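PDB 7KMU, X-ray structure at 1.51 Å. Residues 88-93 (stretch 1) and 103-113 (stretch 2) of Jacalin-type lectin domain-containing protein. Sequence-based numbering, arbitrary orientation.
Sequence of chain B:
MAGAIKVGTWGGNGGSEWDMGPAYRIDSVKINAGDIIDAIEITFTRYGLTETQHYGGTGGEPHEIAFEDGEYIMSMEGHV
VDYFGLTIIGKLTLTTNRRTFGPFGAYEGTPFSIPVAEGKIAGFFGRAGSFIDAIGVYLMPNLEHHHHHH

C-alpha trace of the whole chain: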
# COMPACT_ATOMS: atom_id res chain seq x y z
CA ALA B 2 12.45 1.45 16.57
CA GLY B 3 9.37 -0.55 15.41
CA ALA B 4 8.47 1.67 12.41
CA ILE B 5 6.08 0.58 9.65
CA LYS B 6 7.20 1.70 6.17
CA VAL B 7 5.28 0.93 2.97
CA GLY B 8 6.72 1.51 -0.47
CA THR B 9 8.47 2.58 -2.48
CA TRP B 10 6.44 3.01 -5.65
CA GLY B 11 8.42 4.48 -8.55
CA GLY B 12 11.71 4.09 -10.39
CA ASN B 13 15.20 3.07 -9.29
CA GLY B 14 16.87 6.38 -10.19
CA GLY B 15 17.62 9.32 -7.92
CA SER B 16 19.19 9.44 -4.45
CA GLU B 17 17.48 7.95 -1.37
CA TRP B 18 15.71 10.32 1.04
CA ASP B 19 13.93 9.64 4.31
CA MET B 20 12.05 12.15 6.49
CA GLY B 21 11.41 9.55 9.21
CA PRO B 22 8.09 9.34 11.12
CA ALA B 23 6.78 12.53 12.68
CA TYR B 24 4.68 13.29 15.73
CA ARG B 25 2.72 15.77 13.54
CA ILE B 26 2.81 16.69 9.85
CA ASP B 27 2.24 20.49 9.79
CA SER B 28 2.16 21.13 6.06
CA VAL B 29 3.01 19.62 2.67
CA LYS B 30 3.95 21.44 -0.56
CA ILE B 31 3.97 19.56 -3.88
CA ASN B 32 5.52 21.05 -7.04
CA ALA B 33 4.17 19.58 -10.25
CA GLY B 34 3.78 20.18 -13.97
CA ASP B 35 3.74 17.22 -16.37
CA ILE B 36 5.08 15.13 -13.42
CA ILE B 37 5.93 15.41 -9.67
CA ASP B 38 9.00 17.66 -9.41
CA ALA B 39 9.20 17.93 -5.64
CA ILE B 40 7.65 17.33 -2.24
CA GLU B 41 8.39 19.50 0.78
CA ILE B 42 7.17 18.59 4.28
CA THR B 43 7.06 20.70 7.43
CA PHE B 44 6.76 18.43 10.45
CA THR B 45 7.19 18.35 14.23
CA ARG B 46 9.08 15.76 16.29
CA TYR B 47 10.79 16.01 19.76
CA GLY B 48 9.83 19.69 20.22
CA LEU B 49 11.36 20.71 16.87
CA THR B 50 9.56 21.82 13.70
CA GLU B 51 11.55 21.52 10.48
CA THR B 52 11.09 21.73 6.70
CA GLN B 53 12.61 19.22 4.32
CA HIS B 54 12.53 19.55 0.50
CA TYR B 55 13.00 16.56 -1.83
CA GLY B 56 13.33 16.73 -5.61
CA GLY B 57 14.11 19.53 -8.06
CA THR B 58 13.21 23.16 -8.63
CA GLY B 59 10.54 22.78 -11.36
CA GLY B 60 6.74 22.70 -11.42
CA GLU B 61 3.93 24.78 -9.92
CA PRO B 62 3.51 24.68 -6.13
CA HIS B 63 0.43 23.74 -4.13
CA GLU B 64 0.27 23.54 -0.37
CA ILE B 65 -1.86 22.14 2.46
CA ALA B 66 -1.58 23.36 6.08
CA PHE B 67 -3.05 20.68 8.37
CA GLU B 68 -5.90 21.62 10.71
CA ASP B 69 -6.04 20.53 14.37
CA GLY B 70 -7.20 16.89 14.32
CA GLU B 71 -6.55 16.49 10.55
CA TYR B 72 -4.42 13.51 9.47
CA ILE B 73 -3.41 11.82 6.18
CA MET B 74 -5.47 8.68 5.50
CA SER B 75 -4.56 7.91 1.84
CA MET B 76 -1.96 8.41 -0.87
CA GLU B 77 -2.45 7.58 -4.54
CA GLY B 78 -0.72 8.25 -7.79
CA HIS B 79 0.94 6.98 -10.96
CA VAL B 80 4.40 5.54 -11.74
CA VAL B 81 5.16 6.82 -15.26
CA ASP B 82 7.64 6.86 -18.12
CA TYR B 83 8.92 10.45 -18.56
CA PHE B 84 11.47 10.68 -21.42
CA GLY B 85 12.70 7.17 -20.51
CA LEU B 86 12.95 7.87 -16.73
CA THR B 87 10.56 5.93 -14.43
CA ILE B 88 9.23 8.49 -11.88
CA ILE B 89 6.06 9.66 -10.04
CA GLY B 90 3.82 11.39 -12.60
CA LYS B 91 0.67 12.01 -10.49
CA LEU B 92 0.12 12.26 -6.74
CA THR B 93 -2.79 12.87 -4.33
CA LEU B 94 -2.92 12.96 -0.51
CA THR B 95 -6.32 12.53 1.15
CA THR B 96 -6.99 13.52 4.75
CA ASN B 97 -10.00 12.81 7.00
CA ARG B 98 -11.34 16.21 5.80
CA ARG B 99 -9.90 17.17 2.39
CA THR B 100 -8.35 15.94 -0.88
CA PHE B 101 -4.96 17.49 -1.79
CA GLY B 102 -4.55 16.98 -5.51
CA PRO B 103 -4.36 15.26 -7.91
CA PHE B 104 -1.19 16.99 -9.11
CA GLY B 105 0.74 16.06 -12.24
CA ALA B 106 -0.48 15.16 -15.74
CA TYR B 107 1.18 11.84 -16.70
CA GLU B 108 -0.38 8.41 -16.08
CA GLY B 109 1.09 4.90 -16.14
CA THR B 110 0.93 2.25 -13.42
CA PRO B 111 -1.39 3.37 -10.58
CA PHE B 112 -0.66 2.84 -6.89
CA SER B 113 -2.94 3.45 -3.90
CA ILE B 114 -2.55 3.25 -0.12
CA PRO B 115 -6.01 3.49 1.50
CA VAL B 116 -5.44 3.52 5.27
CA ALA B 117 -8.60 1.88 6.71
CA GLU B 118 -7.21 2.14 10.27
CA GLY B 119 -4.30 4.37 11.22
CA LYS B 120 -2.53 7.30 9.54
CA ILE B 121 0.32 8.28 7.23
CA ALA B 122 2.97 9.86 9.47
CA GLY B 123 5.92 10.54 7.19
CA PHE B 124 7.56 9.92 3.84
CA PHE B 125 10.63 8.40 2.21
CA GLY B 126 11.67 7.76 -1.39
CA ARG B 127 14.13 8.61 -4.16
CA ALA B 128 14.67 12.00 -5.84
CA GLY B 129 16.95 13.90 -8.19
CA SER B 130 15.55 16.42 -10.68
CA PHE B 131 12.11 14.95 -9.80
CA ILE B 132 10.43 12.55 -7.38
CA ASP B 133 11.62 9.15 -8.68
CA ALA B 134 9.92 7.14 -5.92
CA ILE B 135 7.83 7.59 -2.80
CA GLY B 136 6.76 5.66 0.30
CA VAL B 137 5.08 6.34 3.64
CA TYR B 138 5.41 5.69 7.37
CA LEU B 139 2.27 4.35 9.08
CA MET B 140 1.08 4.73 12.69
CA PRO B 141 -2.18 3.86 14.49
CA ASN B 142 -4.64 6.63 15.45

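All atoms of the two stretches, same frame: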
# COMPACT_ATOMS: atom_id res chain seq x y z
N ILE B 88 9.39 7.58 -13.03
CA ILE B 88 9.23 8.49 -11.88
C ILE B 88 7.75 8.58 -11.46
O ILE B 88 6.89 7.93 -12.06
CB ILE B 88 9.79 9.90 -12.24
CG1 ILE B 88 8.98 10.56 -13.38
CG2 ILE B 88 11.31 9.87 -12.60
CD1 ILE B 88 9.32 12.04 -13.63
N ILE B 89 7.45 9.42 -10.46
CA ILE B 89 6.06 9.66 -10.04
C ILE B 89 5.50 10.77 -10.94
O ILE B 89 6.04 11.89 -10.98
CB ILE B 89 5.99 10.02 -8.53
CG1 ILE B 89 6.68 8.95 -7.64
CG2 ILE B 89 4.52 10.26 -8.09
CD1 ILE B 89 6.14 7.48 -7.84
N GLY B 90 4.42 10.45 -11.66
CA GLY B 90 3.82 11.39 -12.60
C GLY B 90 2.58 12.08 -12.08
O GLY B 90 2.23 13.16 -12.58
N LYS B 91 1.88 11.46 -11.10
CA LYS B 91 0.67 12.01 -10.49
C LYS B 91 0.67 11.63 -9.03
O LYS B 91 1.12 10.53 -8.68
CB LYS B 91 -0.59 11.44 -11.15
CG LYS B 91 -1.02 12.21 -12.37
CD LYS B 91 -2.43 11.84 -12.80
CE LYS B 91 -2.79 12.65 -14.01
NZ LYS B 91 -4.17 12.39 -14.46
N LEU B 92 0.17 12.53 -8.16
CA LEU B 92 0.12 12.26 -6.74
C LEU B 92 -1.04 13.00 -6.08
O LEU B 92 -1.30 14.16 -6.40
CB LEU B 92 1.46 12.68 -6.08
CG LEU B 92 1.71 12.20 -4.65
CD1 LEU B 92 1.77 10.66 -4.56
CD2 LEU B 92 3.02 12.80 -4.11
N THR B 93 -1.70 12.33 -5.13
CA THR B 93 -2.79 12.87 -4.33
C THR B 93 -2.57 12.41 -2.89
O THR B 93 -2.15 11.27 -2.66
CB THR B 93 -4.15 12.31 -4.80
OG1 THR B 93 -4.39 12.64 -6.18
CG2 THR B 93 -5.34 12.83 -3.97
N PRO B 103 -5.63 15.76 -7.34
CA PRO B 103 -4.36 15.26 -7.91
C PRO B 103 -3.50 16.34 -8.55
O PRO B 103 -4.00 17.32 -9.09
CB PRO B 103 -4.83 14.25 -8.97
CG PRO B 103 -6.19 14.77 -9.39
CD PRO B 103 -6.79 15.30 -8.12
N PHE B 104 -2.18 16.14 -8.46
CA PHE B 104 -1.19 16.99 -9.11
C PHE B 104 -0.43 16.14 -10.11
O PHE B 104 -0.27 14.93 -9.90
CB PHE B 104 -0.24 17.63 -8.10
CG PHE B 104 -0.99 18.40 -7.05
CD1 PHE B 104 -1.80 19.48 -7.40
CD2 PHE B 104 -0.93 18.01 -5.72
CE1 PHE B 104 -2.53 20.16 -6.43
CE2 PHE B 104 -1.63 18.72 -4.74
CZ PHE B 104 -2.43 19.78 -5.11
N GLY B 105 0.03 16.77 -11.19
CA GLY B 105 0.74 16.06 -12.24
C GLY B 105 -0.20 15.72 -13.37
O GLY B 105 -1.42 15.71 -13.18
N ALA B 106 0.35 15.44 -14.56
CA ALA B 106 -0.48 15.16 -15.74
C ALA B 106 -0.28 13.78 -16.35
O ALA B 106 -1.17 13.30 -17.06
CB ALA B 106 -0.24 16.24 -16.79
N TYR B 107 0.87 13.14 -16.12
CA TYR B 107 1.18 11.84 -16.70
C TYR B 107 0.58 10.67 -15.94
O TYR B 107 0.55 10.68 -14.71
CB TYR B 107 2.70 11.64 -16.78
CG TYR B 107 3.36 12.16 -18.05
CD1 TYR B 107 3.22 13.50 -18.43
CD2 TYR B 107 4.21 11.36 -18.79
CE1 TYR B 107 3.86 13.99 -19.56
CE2 TYR B 107 4.85 11.84 -19.93
CZ TYR B 107 4.68 13.16 -20.31
OH TYR B 107 5.31 13.64 -21.43
N GLU B 108 0.13 9.64 -16.68
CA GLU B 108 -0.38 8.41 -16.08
C GLU B 108 0.46 7.22 -16.55
O GLU B 108 1.25 7.33 -17.51
CB GLU B 108 -1.88 8.22 -16.36
CG GLU B 108 -2.75 9.22 -15.60
CD GLU B 108 -4.24 8.96 -15.53
OE1 GLU B 108 -4.71 7.96 -16.12
OE2 GLU B 108 -4.94 9.76 -14.87
N GLY B 109 0.34 6.11 -15.84
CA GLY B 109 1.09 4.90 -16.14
C GLY B 109 0.57 3.75 -15.32
O GLY B 109 -0.53 3.25 -15.59
N THR B 110 1.33 3.34 -14.29
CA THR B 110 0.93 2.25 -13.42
C THR B 110 0.41 2.86 -12.12
O THR B 110 1.19 3.48 -11.39
CB THR B 110 2.08 1.27 -13.17
OG1 THR B 110 2.57 0.81 -14.43
CG2 THR B 110 1.65 0.06 -12.35
N PRO B 111 -0.90 2.77 -11.82
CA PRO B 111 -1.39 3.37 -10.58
C PRO B 111 -0.97 2.63 -9.33
O PRO B 111 -0.69 1.43 -9.35
CB PRO B 111 -2.91 3.32 -10.73
CG PRO B 111 -3.14 2.13 -11.60
CD PRO B 111 -1.99 2.12 -12.58
N PHE B 112 -0.90 3.37 -8.22
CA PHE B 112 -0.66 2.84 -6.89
C PHE B 112 -1.62 3.56 -5.94
O PHE B 112 -2.01 4.72 -6.19
CB PHE B 112 0.79 2.99 -6.42
CG PHE B 112 1.34 4.39 -6.33
CD1 PHE B 112 1.93 4.99 -7.43
CD2 PHE B 112 1.31 5.10 -5.13
CE1 PHE B 112 2.45 6.29 -7.35
CE2 PHE B 112 1.81 6.41 -5.05
CZ PHE B 112 2.38 6.99 -6.16
N SER B 113 -2.02 2.88 -4.87
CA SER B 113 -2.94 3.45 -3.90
C SER B 113 -2.74 2.82 -2.55
O SER B 113 -2.58 1.59 -2.44
CB SER B 113 -4.38 3.28 -4.36
OG SER B 113 -4.72 1.91 -4.53
O HOH W 1 -3.86 13.73 -16.90

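Residues 88-93 form a continuous strand, and residues 103-113 run past it first as an antiparallel neighbour, then as a loop, then as a second strand; together the two stretches bury 545 Å², counted over both sides. The backbone anchor is the pair Leu92 and Phe104, which exchange two hydrogen bonds: Leu92 N to Phe104 O and Phe104 N to Leu92 O, each 3.0 Å long. CA-H...O contacts extend this pairing, with Lys91 CA 3.1 Å from Phe104 O and Pro103 CA 3.6 Å from Leu92 O. Pro103, preceded by a cis peptide bond, lies beside Thr93, whose m rotamer (chi1 -59°) places OG1 3.3 Å from Pro103 CB.

Past Phe104 the chains come so close that glycine is needed. Gly105 CA makes a CA-H...O contact of 3.3 Å with Gly90 O, and a CB on Gly105 would fall 2.0 Å from that same oxygen; its phi/psi of 97/160 would also jam a CB against the preceding carbonyl. Gly90 is also tightly placed, since a CB there would point toward stretch 2 and lie 3.0 Å from Tyr107 O. That carbonyl oxygen is buried by the contact and has no polar partner in the model.

Lys91 contributes the largest covered area of any residue here, 115 Å². Its CA-to-CB bond points sideways, but chi1 of -86° (m) followed by three t angles extends the chain across the loop. The methylenes pack over backbone, with Lys91 CG 3.2 Å from Tyr107 O and Lys91 CE 3.5 Å from Ala106 O, and the extended chain delivers the ammonium group to Glu108. There Lys91 NZ and Glu108 OE2 form a salt bridge at 2.8 Å. Glu108 meets it with chi1 m and chi2 t, its end coming nearer although its CA-to-CB bond is also sideways. A water accepts from Lys91 NZ at 2.8 Å and donates to Ala106 O at 2.7 Å, tying the same ammonium group to the loop backbone.

Phe112 supplies the apolar contact with the later strand. Its chi1 of 60° (p) and chi2 of -88° bring the ring to Ile89 and Leu92, with Phe112 CE1 3.9 Å from Ile89 CD1 and Phe112 CZ 4.0 Å from Leu92 CD1. Ile89 is m at both chi angles, which carries CD1 nearer from a sideways start; Leu92, at t, p, brings CD1 to the same ring. All three residues are buried, as suits hydrocarbon side chains, whereas the charged ends of Lys91 and Glu108 meet where the surface is more open.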